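Local coordinates for protein putative nucleotide sugar epimerase/ dehydratase (Bordetella bronchiseptica, PDB 2Q1S) that binds NADH on a Rossmann fold and probably acts as a nucleotide-sugar epimerase or dehydratase in bacterial lipopolysaccharide O-antigen biosynthesis, at residues H110-S115 with N177-S182; N125-T130 with S182-F187; N65-E70 with A220-G225; V103-T108 with V146-A151. All coordinates share one frame; numbering follows the deposited sequence. Where two conformers were deposited one is given.

Contact 1: residues H110-S115 with N177-S182. With NAI (1,4-dihydronicotinamide adenine dinucleotide), chain B.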
# COMPACT_ATOMS: atom_id res chain seq x y z
N HIS A 110 13.70 2.97 8.97
CA HIS A 110 15.02 2.58 8.45
C HIS A 110 15.40 1.20 8.99
O HIS A 110 15.57 1.06 10.19
CB HIS A 110 16.08 3.61 8.88
CG HIS A 110 17.38 3.47 8.18
ND1 HIS A 110 18.21 2.38 8.35
CD2 HIS A 110 18.00 4.29 7.31
CE1 HIS A 110 19.26 2.51 7.56
NE2 HIS A 110 19.17 3.68 6.94
N GLY A 111 15.54 0.18 8.14
CA GLY A 111 15.34 0.13 6.70
C GLY A 111 14.77 -1.25 6.38
O GLY A 111 13.90 -1.73 7.11
N ASN A 112 15.28 -1.89 5.33
CA ASN A 112 14.80 -3.24 4.96
C ASN A 112 14.74 -4.21 6.13
O ASN A 112 13.70 -4.81 6.42
CB ASN A 112 15.63 -3.85 3.81
CG ASN A 112 15.40 -3.15 2.53
OD1 ASN A 112 14.37 -3.33 1.88
ND2 ASN A 112 16.36 -2.32 2.14
N GLN A 113 15.87 -4.40 6.80
CA GLN A 113 15.91 -5.40 7.86
C GLN A 113 14.98 -5.05 9.00
O GLN A 113 14.25 -5.92 9.48
CB GLN A 113 17.33 -5.57 8.38
CG GLN A 113 18.15 -6.41 7.41
N SER A 114 14.97 -3.79 9.43
CA SER A 114 14.11 -3.41 10.54
C SER A 114 12.65 -3.69 10.16
O SER A 114 11.86 -4.16 11.00
CB SER A 114 14.21 -1.90 10.78
OG SER A 114 15.57 -1.53 11.06
N SER A 115 12.31 -3.40 8.90
CA SER A 115 10.90 -3.53 8.46
C SER A 115 10.45 -4.99 8.48
O SER A 115 9.29 -5.29 8.77
CB SER A 115 10.65 -2.89 7.09
OG SER A 115 11.20 -3.69 6.06
N ASN A 177 9.34 -7.88 -4.00
CA ASN A 177 9.39 -6.85 -2.98
C ASN A 177 9.81 -7.57 -1.72
O ASN A 177 9.04 -8.31 -1.09
CB ASN A 177 8.05 -6.15 -2.84
CG ASN A 177 7.52 -5.70 -4.18
OD1 ASN A 177 8.20 -4.96 -4.92
ND2 ASN A 177 6.35 -6.19 -4.54
N ASP A 178 11.08 -7.39 -1.39
CA ASP A 178 11.74 -8.23 -0.43
C ASP A 178 11.36 -7.92 1.03
O ASP A 178 11.68 -8.71 1.90
CB ASP A 178 13.26 -8.05 -0.58
CG ASP A 178 13.71 -6.64 -0.19
OD1 ASP A 178 13.07 -5.65 -0.65
OD2 ASP A 178 14.67 -6.51 0.61
N SER A 179 10.74 -6.77 1.27
CA SER A 179 10.54 -6.31 2.65
C SER A 179 9.31 -5.44 2.71
O SER A 179 8.90 -4.86 1.71
CB SER A 179 11.74 -5.49 3.12
OG SER A 179 11.92 -4.34 2.31
N PRO A 180 8.75 -5.29 3.93
CA PRO A 180 7.70 -4.27 4.10
C PRO A 180 8.17 -2.87 3.74
O PRO A 180 7.42 -2.09 3.22
CB PRO A 180 7.32 -4.43 5.59
CG PRO A 180 7.68 -5.89 5.92
CD PRO A 180 8.98 -6.09 5.15
N TYR A 181 9.44 -2.54 4.05
CA TYR A 181 10.01 -1.29 3.58
C TYR A 181 9.82 -1.10 2.10
O TYR A 181 9.40 -0.03 1.67
CB TYR A 181 11.53 -1.30 3.90
CG TYR A 181 12.27 -0.07 3.41
CD1 TYR A 181 12.80 -0.00 2.13
CD2 TYR A 181 12.52 0.99 4.29
CE1 TYR A 181 13.49 1.09 1.71
CE2 TYR A 181 13.22 2.11 3.85
CZ TYR A 181 13.68 2.14 2.56
OH TYR A 181 14.41 3.25 2.15
N SER A 182 10.18 -2.09 1.30
CA SER A 182 10.09 -1.92 -0.16
C SER A 182 8.63 -1.67 -0.60
O SER A 182 8.36 -0.85 -1.49
CB SER A 182 10.70 -3.13 -0.89
OG SER A 182 9.94 -4.32 -0.70
PA NAI B . 17.02 8.16 7.70
O1A NAI B . 16.49 7.03 8.52
O2A NAI B . 18.33 8.85 8.14
O5B NAI B . 15.95 9.26 7.48
C5B NAI B . 14.54 9.08 7.69
C4B NAI B . 14.03 10.06 8.74
O4B NAI B . 12.64 9.82 8.94
C3B NAI B . 14.74 9.85 10.10
O3B NAI B . 15.25 11.11 10.58
C2B NAI B . 13.61 9.38 11.00
O2B NAI B . 13.68 9.76 12.41
C1B NAI B . 12.39 10.04 10.34
N9A NAI B . 11.11 9.45 10.71
C8A NAI B . 10.83 8.13 10.89
N7A NAI B . 9.53 7.99 11.17
C5A NAI B . 8.93 9.22 11.17
C6A NAI B . 7.59 9.77 11.40
N6A NAI B . 6.53 9.02 11.69
N1A NAI B . 7.39 11.13 11.30
C2A NAI B . 8.46 11.92 11.00
N3A NAI B . 9.72 11.51 10.77
C4A NAI B . 10.02 10.17 10.83
O3 NAI B . 17.24 7.51 6.26
PN NAI B . 17.67 8.23 4.86
O1N NAI B . 18.61 7.38 4.17
O2N NAI B . 17.93 9.67 5.19
O5D NAI B . 16.23 8.21 4.07
C5D NAI B . 15.59 9.42 3.63
C4D NAI B . 14.57 9.02 2.56
O4D NAI B . 15.26 8.51 1.44
C3D NAI B . 13.67 7.87 3.00
O3D NAI B . 12.35 8.16 2.53
C2D NAI B . 14.26 6.66 2.32
O2D NAI B . 13.26 5.63 2.11
C1D NAI B . 14.74 7.24 1.02
N1N NAI B . 15.78 6.47 0.39
C2N NAI B . 17.07 6.44 0.86
C3N NAI B . 18.06 5.71 0.21
C7N NAI B . 19.49 5.66 0.74
O7N NAI B . 20.31 5.01 0.10
N7N NAI B . 19.77 6.36 1.86
C4N NAI B . 17.76 5.02 -0.99
C5N NAI B . 16.42 5.10 -1.48
C6N NAI B . 15.48 5.86 -0.79
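A cis peptide bond precedes Gly111, whose CA rests 3.8 Å from CD2 of Tyr181. This glycine is also the N-cap of helix 112-117, and its O accepts from Ser115 N. Ser115 turns back toward the other segment: its OG, held between its own backbone N and carbonyl carbon (chi1 74°), takes the backbone N-H of Tyr181 over 2.9 Å. That bond is fairly straight (N-H...O 156°). The same OG gives its own proton to Asn112 O at 2.8 Å. A first-turn amide, which has no acceptor inside its own helix, is thereby satisfied from the neighbouring one. The second bridge runs from Ser179 OG to Asn112 OD1, 2.7 Å long, in the amide plane on a lone pair. Ser179 OG is used twice, since it also caps helix 180-199 by accepting from Ser182 N at 3.0 Å. Asp178 OD2 lies 3.4 Å from the same Asn112 OD1, but both are acceptors and no bond joins them. Pro180 closes the far end, its CG against Ser115 O at 3.3 Å. With CG anti to the backbone N (chi1 177°), the Tyr181 ring passes Gly111 and Asn112 obliquely and carries OH to O2D of the nicotinamide ribose, a 2.6 Å hydrogen bond. Four residues on comes Lys185, the spacing of the Tyr-x-x-x-Lys signature of the short-chain dehydrogenase/reductase family.

Contact 2: residues N125-T130 with S182-F187. With NAI (1,4-dihydronicotinamide adenine dinucleotide), chain B.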
# COMPACT_ATOMS: atom_id res chain seq x y z
N ASN A 125 5.41 4.17 10.26
CA ASN A 125 6.44 5.18 9.94
C ASN A 125 6.89 5.23 8.49
O ASN A 125 7.83 5.98 8.15
CB ASN A 125 7.62 4.92 10.88
CG ASN A 125 7.22 5.08 12.33
OD1 ASN A 125 6.94 6.20 12.78
ND2 ASN A 125 7.10 3.97 13.05
N ASN A 126 6.19 4.50 7.61
CA ASN A 126 6.62 4.36 6.22
C ASN A 126 5.45 4.39 5.21
O ASN A 126 5.64 4.77 4.07
CB ASN A 126 7.49 3.10 6.08
CG ASN A 126 8.59 3.23 5.04
OD1 ASN A 126 8.77 4.26 4.38
ND2 ASN A 126 9.37 2.17 4.94
N THR A 127 4.26 3.89 5.63
CA THR A 127 3.11 3.91 4.73
C THR A 127 2.14 4.98 5.21
O THR A 127 1.74 5.86 4.41
CB THR A 127 2.39 2.54 4.68
OG1 THR A 127 3.24 1.58 4.00
CG2 THR A 127 1.07 2.59 3.88
N LEU A 128 1.77 4.92 6.47
CA LEU A 128 0.74 5.83 6.97
C LEU A 128 1.22 7.27 6.99
O LEU A 128 0.42 8.19 6.85
CB LEU A 128 0.26 5.35 8.34
CG LEU A 128 -0.86 6.13 8.99
CD1 LEU A 128 -2.20 5.91 8.23
CD2 LEU A 128 -0.98 5.74 10.44
N THR A 129 2.53 7.42 7.13
CA THR A 129 3.15 8.77 7.10
C THR A 129 2.73 9.49 5.80
O THR A 129 2.23 10.63 5.84
CB THR A 129 4.68 8.59 7.07
OG1 THR A 129 5.00 7.53 6.16
CG2 THR A 129 5.21 8.30 8.44
N THR A 130 2.93 8.86 4.65
CA THR A 130 2.62 9.47 3.37
C THR A 130 1.13 9.79 3.22
O THR A 130 0.75 10.89 2.78
CB THR A 130 3.09 8.57 2.23
OG1 THR A 130 4.47 8.26 2.46
CG2 THR A 130 2.93 9.28 0.88
N SER A 182 10.18 -2.09 1.30
CA SER A 182 10.09 -1.92 -0.16
C SER A 182 8.63 -1.67 -0.60
O SER A 182 8.36 -0.85 -1.49
CB SER A 182 10.70 -3.13 -0.89
OG SER A 182 9.94 -4.32 -0.70
N MET A 183 7.71 -2.37 0.06
CA MET A 183 6.29 -2.18 -0.25
C MET A 183 5.84 -0.78 0.15
O MET A 183 5.17 -0.11 -0.59
CB MET A 183 5.45 -3.26 0.45
CG MET A 183 5.75 -4.64 -0.16
SD MET A 183 4.58 -5.91 0.44
CE MET A 183 5.01 -5.99 2.19
N SER A 184 6.21 -0.36 1.35
CA SER A 184 5.84 1.01 1.78
C SER A 184 6.35 2.07 0.82
O SER A 184 5.64 3.05 0.52
CB SER A 184 6.45 1.28 3.13
OG SER A 184 5.72 0.61 4.15
N LYS A 185 7.58 1.91 0.31
CA LYS A 185 8.11 2.91 -0.62
C LYS A 185 7.26 2.97 -1.89
O LYS A 185 6.91 4.03 -2.38
CB LYS A 185 9.60 2.65 -0.98
CG LYS A 185 10.56 2.75 0.21
CD LYS A 185 10.34 3.95 1.08
CE LYS A 185 10.54 5.27 0.35
NZ LYS A 185 10.42 6.47 1.28
N ILE A 186 6.86 1.82 -2.39
CA ILE A 186 6.02 1.74 -3.60
C ILE A 186 4.63 2.32 -3.29
O ILE A 186 4.04 3.06 -4.11
CB ILE A 186 5.91 0.27 -4.08
CG1 ILE A 186 7.25 -0.17 -4.69
CG2 ILE A 186 4.66 0.03 -4.94
CD1 ILE A 186 7.29 -1.69 -4.98
N PHE A 187 4.10 2.00 -2.11
CA PHE A 187 2.77 2.47 -1.77
C PHE A 187 2.75 4.01 -1.77
O PHE A 187 1.76 4.63 -2.18
CB PHE A 187 2.32 1.97 -0.39
CG PHE A 187 2.12 0.44 -0.30
CD1 PHE A 187 2.12 -0.37 -1.44
CD2 PHE A 187 1.88 -0.15 0.94
CE1 PHE A 187 1.91 -1.76 -1.33
CE2 PHE A 187 1.68 -1.56 1.03
CZ PHE A 187 1.69 -2.30 -0.10
PA NAI B . 17.02 8.16 7.70
O1A NAI B . 16.49 7.03 8.52
O2A NAI B . 18.33 8.85 8.14
O5B NAI B . 15.95 9.26 7.48
C5B NAI B . 14.54 9.08 7.69
C4B NAI B . 14.03 10.06 8.74
O4B NAI B . 12.64 9.82 8.94
C3B NAI B . 14.74 9.85 10.10
O3B NAI B . 15.25 11.11 10.58
C2B NAI B . 13.61 9.38 11.00
O2B NAI B . 13.68 9.76 12.41
C1B NAI B . 12.39 10.04 10.34
N9A NAI B . 11.11 9.45 10.71
C8A NAI B . 10.83 8.13 10.89
N7A NAI B . 9.53 7.99 11.17
C5A NAI B . 8.93 9.22 11.17
C6A NAI B . 7.59 9.77 11.40
N6A NAI B . 6.53 9.02 11.69
N1A NAI B . 7.39 11.13 11.30
C2A NAI B . 8.46 11.92 11.00
N3A NAI B . 9.72 11.51 10.77
C4A NAI B . 10.02 10.17 10.83
O3 NAI B . 17.24 7.51 6.26
PN NAI B . 17.67 8.23 4.86
O1N NAI B . 18.61 7.38 4.17
O2N NAI B . 17.93 9.67 5.19
O5D NAI B . 16.23 8.21 4.07
C5D NAI B . 15.59 9.42 3.63
C4D NAI B . 14.57 9.02 2.56
O4D NAI B . 15.26 8.51 1.44
C3D NAI B . 13.67 7.87 3.00
O3D NAI B . 12.35 8.16 2.53
C2D NAI B . 14.26 6.66 2.32
O2D NAI B . 13.26 5.63 2.11
C1D NAI B . 14.74 7.24 1.02
N1N NAI B . 15.78 6.47 0.39
C2N NAI B . 17.07 6.44 0.86
C3N NAI B . 18.06 5.71 0.21
C7N NAI B . 19.49 5.66 0.74
O7N NAI B . 20.31 5.01 0.10
N7N NAI B . 19.77 6.36 1.86
C4N NAI B . 17.76 5.02 -0.99
C5N NAI B . 16.42 5.10 -1.48
C6N NAI B . 15.48 5.86 -0.79
O HOH W 1 5.12 5.74 1.67
O HOH W 2 7.89 6.19 2.63
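Thr127 OG1 lies 2.7 Å from Ser184 OG, probably as a hydrogen bond, although its proton has another acceptor within reach. Ser184 OG is also bonded to Asp122, which through its other carboxylate oxygen holds ND2 of Asn126, so one acid steadies both sides. Van der Waals contacts lie around this pair. The flat amide of Asn126 sits against the Ser184 methylene, with Asn126 CG 3.5 Å from Ser184 CB, and its OD1 reaches CD of Lys185 at 3.7 Å, the two side chains crossing at about a right angle. Thr127 OG1 approaches the Phe187 ring obliquely, 3.8 Å from CD2. Helix 180-199 here does double duty: Phe187 stacks on Phe187 of the second subunit, consistent with the paired-helix dimer interface common among short-chain dehydrogenases/reductases, while Lys185 turns inward to the cofactor. Bends at chi2 (-46°) and chi3 (-62°) curl the lysine chain toward Ser149 O and the nicotinamide ribose, whose O3D and O2D lie 2.9 Å and 3.1 Å from NZ. These three acceptors and a water share the three ammonium protons. That water, 2.9 Å from Lys185 NZ, is also bound by Asn126 OD1 at 2.7 Å; another lies within bonding distance of Asn126 O, Thr130 OG1 and Ser184 O. At the adenine end, Asn125 OD1 accepts from N6A of the dinucleotide.

Contact 3: residues N65-E70 with A220-G225. With NAI (1,4-dihydronicotinamide adenine dinucleotide), chain B.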
# COMPACT_ATOMS: atom_id res chain seq x y z
N ASN A 65 10.53 12.48 14.24
CA ASN A 65 10.37 11.87 15.58
C ASN A 65 11.68 11.29 16.16
O ASN A 65 11.69 10.69 17.23
CB ASN A 65 9.26 10.80 15.54
CG ASN A 65 9.58 9.67 14.61
OD1 ASN A 65 10.56 9.70 13.85
ND2 ASN A 65 8.66 8.71 14.54
N LEU A 66 12.76 11.43 15.37
CA LEU A 66 14.10 10.93 15.79
C LEU A 66 14.18 9.42 15.92
O LEU A 66 15.06 8.89 16.59
CB LEU A 66 14.64 11.64 17.06
CG LEU A 66 14.84 13.16 16.87
CD1 LEU A 66 15.39 13.77 18.17
CD2 LEU A 66 15.70 13.53 15.65
N LEU A 67 13.30 8.74 15.17
CA LEU A 67 13.25 7.28 15.27
C LEU A 67 14.53 6.65 14.74
O LEU A 67 15.02 5.65 15.30
CB LEU A 67 12.02 6.78 14.55
CG LEU A 67 11.78 5.28 14.48
CD1 LEU A 67 11.73 4.64 15.85
CD2 LEU A 67 10.48 5.05 13.69
N SER A 68 15.11 7.24 13.69
CA SER A 68 16.38 6.77 13.16
C SER A 68 17.37 7.91 12.91
O SER A 68 18.13 7.85 11.96
CB SER A 68 16.17 5.93 11.90
OG SER A 68 15.45 6.67 10.91
N ALA A 69 17.35 8.90 13.80
CA ALA A 69 18.08 10.14 13.63
C ALA A 69 18.55 10.62 14.99
O ALA A 69 18.09 10.16 16.06
CB ALA A 69 17.18 11.19 12.99
N GLU A 70 19.51 11.56 14.94
CA GLU A 70 20.06 12.20 16.15
C GLU A 70 19.74 13.67 16.06
O GLU A 70 19.83 14.25 14.98
CB GLU A 70 21.58 12.01 16.25
CG GLU A 70 22.04 10.58 16.45
CD GLU A 70 21.54 10.00 17.76
OE1 GLU A 70 21.68 10.68 18.79
OE2 GLU A 70 20.97 8.89 17.76
N ALA A 220 22.34 5.72 14.66
CA ALA A 220 21.43 6.85 14.84
C ALA A 220 20.02 6.40 15.25
O ALA A 220 19.46 5.47 14.67
CB ALA A 220 21.39 7.73 13.61
N GLY A 221 19.46 7.06 16.27
CA GLY A 221 18.06 6.85 16.68
C GLY A 221 17.86 5.69 17.63
O GLY A 221 18.79 5.27 18.32
N ARG A 222 16.64 5.16 17.66
CA ARG A 222 16.25 4.10 18.59
C ARG A 222 16.61 2.74 18.02
O ARG A 222 16.75 2.62 16.79
CB ARG A 222 14.74 4.16 18.85
CG ARG A 222 14.29 5.56 19.16
CD ARG A 222 12.83 5.68 19.57
NE ARG A 222 12.34 6.93 18.99
CZ ARG A 222 11.08 7.18 18.65
NH1 ARG A 222 10.12 6.28 18.86
NH2 ARG A 222 10.79 8.35 18.10
N TRP A 223 16.77 1.73 18.88
CA TRP A 223 16.89 0.34 18.45
C TRP A 223 15.66 -0.07 17.62
O TRP A 223 14.53 -0.02 18.11
CB TRP A 223 16.99 -0.58 19.66
CG TRP A 223 17.11 -2.00 19.31
CD1 TRP A 223 16.16 -2.99 19.46
CD2 TRP A 223 18.27 -2.63 18.74
NE1 TRP A 223 16.68 -4.20 19.05
CE2 TRP A 223 17.97 -4.02 18.62
CE3 TRP A 223 19.54 -2.17 18.36
CZ2 TRP A 223 18.89 -4.94 18.09
CZ3 TRP A 223 20.47 -3.09 17.85
CH2 TRP A 223 20.13 -4.46 17.71
N ARG A 224 15.87 -0.47 16.38
CA ARG A 224 14.74 -0.85 15.55
C ARG A 224 14.69 -2.37 15.31
O ARG A 224 14.09 -2.83 14.32
CB ARG A 224 14.72 -0.01 14.26
CG ARG A 224 14.47 1.46 14.60
CD ARG A 224 14.56 2.40 13.42
NE ARG A 224 15.79 2.28 12.62
CZ ARG A 224 16.97 2.80 12.91
NH1 ARG A 224 17.17 3.42 14.07
NH2 ARG A 224 17.97 2.64 12.05
N GLY A 225 15.30 -3.14 16.22
CA GLY A 225 15.08 -4.56 16.18
C GLY A 225 16.27 -5.44 15.84
O GLY A 225 16.34 -6.57 16.30
PA NAI B . 17.02 8.16 7.70
O1A NAI B . 16.49 7.03 8.52
O2A NAI B . 18.33 8.85 8.14
O5B NAI B . 15.95 9.26 7.48
C5B NAI B . 14.54 9.08 7.69
C4B NAI B . 14.03 10.06 8.74
O4B NAI B . 12.64 9.82 8.94
C3B NAI B . 14.74 9.85 10.10
O3B NAI B . 15.25 11.11 10.58
C2B NAI B . 13.61 9.38 11.00
O2B NAI B . 13.68 9.76 12.41
C1B NAI B . 12.39 10.04 10.34
N9A NAI B . 11.11 9.45 10.71
C8A NAI B . 10.83 8.13 10.89
N7A NAI B . 9.53 7.99 11.17
C5A NAI B . 8.93 9.22 11.17
C6A NAI B . 7.59 9.77 11.40
N6A NAI B . 6.53 9.02 11.69
N1A NAI B . 7.39 11.13 11.30
C2A NAI B . 8.46 11.92 11.00
N3A NAI B . 9.72 11.51 10.77
C4A NAI B . 10.02 10.17 10.83
O3 NAI B . 17.24 7.51 6.26
PN NAI B . 17.67 8.23 4.86
O1N NAI B . 18.61 7.38 4.17
O2N NAI B . 17.93 9.67 5.19
O5D NAI B . 16.23 8.21 4.07
C5D NAI B . 15.59 9.42 3.63
C4D NAI B . 14.57 9.02 2.56
O4D NAI B . 15.26 8.51 1.44
C3D NAI B . 13.67 7.87 3.00
O3D NAI B . 12.35 8.16 2.53
C2D NAI B . 14.26 6.66 2.32
O2D NAI B . 13.26 5.63 2.11
C1D NAI B . 14.74 7.24 1.02
N1N NAI B . 15.78 6.47 0.39
C2N NAI B . 17.07 6.44 0.86
C3N NAI B . 18.06 5.71 0.21
C7N NAI B . 19.49 5.66 0.74
O7N NAI B . 20.31 5.01 0.10
N7N NAI B . 19.77 6.36 1.86
C4N NAI B . 17.76 5.02 -0.99
C5N NAI B . 16.42 5.10 -1.48
C6N NAI B . 15.48 5.86 -0.79
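Arg222 and Leu67 meet twice, through backbone and side chain. Arg222 N donates to Leu67 O at 2.9 Å, from above the carbonyl plane. The two side chains cross at about a right angle, with Leu67 CD1 over one face of the guanidinium, off-centre and 3.8 Å from CZ of Arg222. At the guanidinium edge, Arg222 NH2 donates to Asn65 O at 2.7 Å, with the oxygen in the guanidinium plane but the N-H...O angle bent to 138°. Ser68 sets its CB squarely over the guanidinium centre of Arg224, 3.4 Å from CZ, leaving OG to bond O1A of the cofactor at 2.6 Å; Arg224 NE donates to His110 O. Gly221 CA lies 3.9 Å from Ser68 CA, and Gly221 N donates almost straight (177°) to Glu70 OE2, 2.8 Å away, which also forms a salt bridge with Lys367. Ser68 N reaches O2B of the adenosine ribose at 3.2 Å. This is the loop after the second strand of a Rossmann fold, where the adenosine ribose is bound.

Contact 4: residues V103-T108 with V146-A151. With NAI (1,4-dihydronicotinamide adenine dinucleotide), chain B.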
# COMPACT_ATOMS: atom_id res chain seq x y z
N VAL A 103 7.25 21.08 0.10
CA VAL A 103 7.33 20.05 1.12
C VAL A 103 8.18 18.93 0.58
O VAL A 103 8.02 18.53 -0.55
CB VAL A 103 5.89 19.48 1.49
CG1 VAL A 103 5.97 18.19 2.34
CG2 VAL A 103 5.05 20.54 2.16
N PHE A 104 9.15 18.50 1.37
CA PHE A 104 9.98 17.30 1.07
C PHE A 104 9.60 16.22 2.06
O PHE A 104 9.70 16.45 3.23
CB PHE A 104 11.47 17.62 1.19
CG PHE A 104 11.95 18.64 0.19
CD1 PHE A 104 11.86 20.01 0.46
CD2 PHE A 104 12.43 18.25 -1.07
CE1 PHE A 104 12.29 20.97 -0.45
CE2 PHE A 104 12.89 19.20 -1.99
CZ PHE A 104 12.79 20.58 -1.69
N HIS A 105 9.08 15.08 1.56
CA HIS A 105 8.69 13.99 2.43
C HIS A 105 9.72 12.87 2.37
O HIS A 105 9.74 12.10 1.35
CB HIS A 105 7.28 13.52 2.01
CG HIS A 105 6.87 12.29 2.75
ND1 HIS A 105 7.33 12.00 4.02
CD2 HIS A 105 6.11 11.24 2.37
CE1 HIS A 105 6.85 10.82 4.40
NE2 HIS A 105 6.11 10.34 3.41
N LEU A 106 10.64 12.91 3.34
CA LEU A 106 11.78 11.97 3.42
C LEU A 106 11.67 10.93 4.51
O LEU A 106 12.58 10.14 4.71
CB LEU A 106 13.13 12.72 3.55
CG LEU A 106 13.28 13.91 2.61
CD1 LEU A 106 14.64 14.57 2.95
CD2 LEU A 106 13.20 13.53 1.17
N ALA A 107 10.62 10.96 5.34
CA ALA A 107 10.53 10.02 6.44
C ALA A 107 10.43 8.57 5.88
O ALA A 107 9.93 8.29 4.78
CB ALA A 107 9.39 10.35 7.33
N THR A 108 11.01 7.69 6.69
CA THR A 108 10.92 6.25 6.41
C THR A 108 11.17 5.53 7.73
O THR A 108 11.47 6.12 8.77
CB THR A 108 11.89 5.79 5.32
OG1 THR A 108 11.48 4.50 4.83
CG2 THR A 108 13.34 5.71 5.81
N VAL A 146 5.50 19.01 -3.91
CA VAL A 146 5.70 18.05 -2.83
C VAL A 146 6.59 16.94 -3.36
O VAL A 146 6.18 16.23 -4.27
CB VAL A 146 4.33 17.43 -2.35
CG1 VAL A 146 4.57 16.43 -1.25
CG2 VAL A 146 3.41 18.58 -1.90
N VAL A 147 7.80 16.82 -2.83
CA VAL A 147 8.75 15.86 -3.33
C VAL A 147 8.84 14.70 -2.34
O VAL A 147 9.14 14.88 -1.17
CB VAL A 147 10.15 16.53 -3.53
CG1 VAL A 147 11.13 15.50 -4.12
CG2 VAL A 147 10.03 17.73 -4.52
N TYR A 148 8.62 13.50 -2.89
CA TYR A 148 8.64 12.25 -2.13
C TYR A 148 9.86 11.41 -2.54
O TYR A 148 10.06 11.15 -3.74
CB TYR A 148 7.33 11.49 -2.45
CG TYR A 148 7.34 10.02 -1.97
CD1 TYR A 148 7.42 9.72 -0.60
CD2 TYR A 148 7.24 8.98 -2.86
CE1 TYR A 148 7.42 8.44 -0.14
CE2 TYR A 148 7.27 7.67 -2.43
CZ TYR A 148 7.32 7.37 -1.06
OH TYR A 148 7.33 6.09 -0.62
N SER A 149 10.70 11.04 -1.55
CA SER A 149 11.81 10.15 -1.81
C SER A 149 11.35 8.72 -1.93
O SER A 149 10.96 8.09 -0.96
CB SER A 149 12.88 10.30 -0.75
OG SER A 149 12.33 10.27 0.55
N ALA A 150 11.39 8.21 -3.17
CA ALA A 150 11.01 6.86 -3.50
C ALA A 150 12.26 5.96 -3.62
O ALA A 150 13.41 6.46 -3.68
CB ALA A 150 10.22 6.92 -4.80
N ALA A 151 12.09 4.67 -3.72
CA ALA A 151 13.24 3.79 -3.87
C ALA A 151 13.54 3.46 -5.34
O ALA A 151 12.64 3.29 -6.15
CB ALA A 151 13.03 2.52 -3.06
PA NAI B . 17.02 8.16 7.70
O1A NAI B . 16.49 7.03 8.52
O2A NAI B . 18.33 8.85 8.14
O5B NAI B . 15.95 9.26 7.48
C5B NAI B . 14.54 9.08 7.69
C4B NAI B . 14.03 10.06 8.74
O4B NAI B . 12.64 9.82 8.94
C3B NAI B . 14.74 9.85 10.10
O3B NAI B . 15.25 11.11 10.58
C2B NAI B . 13.61 9.38 11.00
O2B NAI B . 13.68 9.76 12.41
C1B NAI B . 12.39 10.04 10.34
N9A NAI B . 11.11 9.45 10.71
C8A NAI B . 10.83 8.13 10.89
N7A NAI B . 9.53 7.99 11.17
C5A NAI B . 8.93 9.22 11.17
C6A NAI B . 7.59 9.77 11.40
N6A NAI B . 6.53 9.02 11.69
N1A NAI B . 7.39 11.13 11.30
C2A NAI B . 8.46 11.92 11.00
N3A NAI B . 9.72 11.51 10.77
C4A NAI B . 10.02 10.17 10.83
O3 NAI B . 17.24 7.51 6.26
PN NAI B . 17.67 8.23 4.86
O1N NAI B . 18.61 7.38 4.17
O2N NAI B . 17.93 9.67 5.19
O5D NAI B . 16.23 8.21 4.07
C5D NAI B . 15.59 9.42 3.63
C4D NAI B . 14.57 9.02 2.56
O4D NAI B . 15.26 8.51 1.44
C3D NAI B . 13.67 7.87 3.00
O3D NAI B . 12.35 8.16 2.53
C2D NAI B . 14.26 6.66 2.32
O2D NAI B . 13.26 5.63 2.11
C1D NAI B . 14.74 7.24 1.02
N1N NAI B . 15.78 6.47 0.39
C2N NAI B . 17.07 6.44 0.86
C3N NAI B . 18.06 5.71 0.21
C7N NAI B . 19.49 5.66 0.74
O7N NAI B . 20.31 5.01 0.10
N7N NAI B . 19.77 6.36 1.86
C4N NAI B . 17.76 5.02 -0.99
C5N NAI B . 16.42 5.10 -1.48
C6N NAI B . 15.48 5.86 -0.79
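In the parallel core of the Rossmann sheet, Val103, Phe104 and His105 pair with Val146, Val147 and Tyr148. The short strand axes lie 4.7 Å apart at 15°, and three backbone bonds fix the register: Val147 N to Val103 O at 2.9 Å, His105 N to Val147 O at 2.7 Å and Ser149 N to His105 O at 3.2 Å. Side chains alternate between the faces. On one, Phe104 and Val147 point the same way, Phe104 CD2 3.8 Å from Val147 CB, under helix 263-276. On the other, His105 and Tyr148 run side by side, His105 CD2 3.6 Å from Tyr148 CD1, their planes at an oblique 33°. Helix 128-137 packs on this face, on the path that makes the two strands a beta-alpha-beta crossover, and its Thr130 OG1 bonds His105 NE2. Past the C-terminal end of strand 102-105, near where this fold holds its dinucleotide, Leu106 leaves the sheet, its CD2 3.4 Å from OG of Ser149, still within its strand. That hydroxyl, at chi1 48° between backbone N and carbonyl carbon, hydrogen-bonds O3D of the nicotinamide ribose at 2.9 Å. Ala107 CB meets the adenine, and Thr108 CG2 the nicotinamide ribose.

In the fold
All four contacts touch the NADH: contacts 2, 3 and 4 all reach the adenine, contact 3 also the adenosine ribose and phosphate, and contacts 1, 2 and 4 surround the nicotinamide ribose. Contacts 1 and 2 share Ser182 on helix 180-199, their centres 10 Å apart, and Tyr181 CD2 lies 3.4 Å from Asn126 ND2. Contact 2 is tied to contact 4, also 10 Å away, by Tyr148 OH with Lys185 O (2.7 Å) and Thr108 OG1 with Asn126 OD1 (2.8 Å), both probable hydrogen bonds. Arg224 NE and His110 O, 2.7 Å apart, join contact 3 to contact 1. Contacts 3 and 4 do not touch; their nearest atoms are about 5 Å apart.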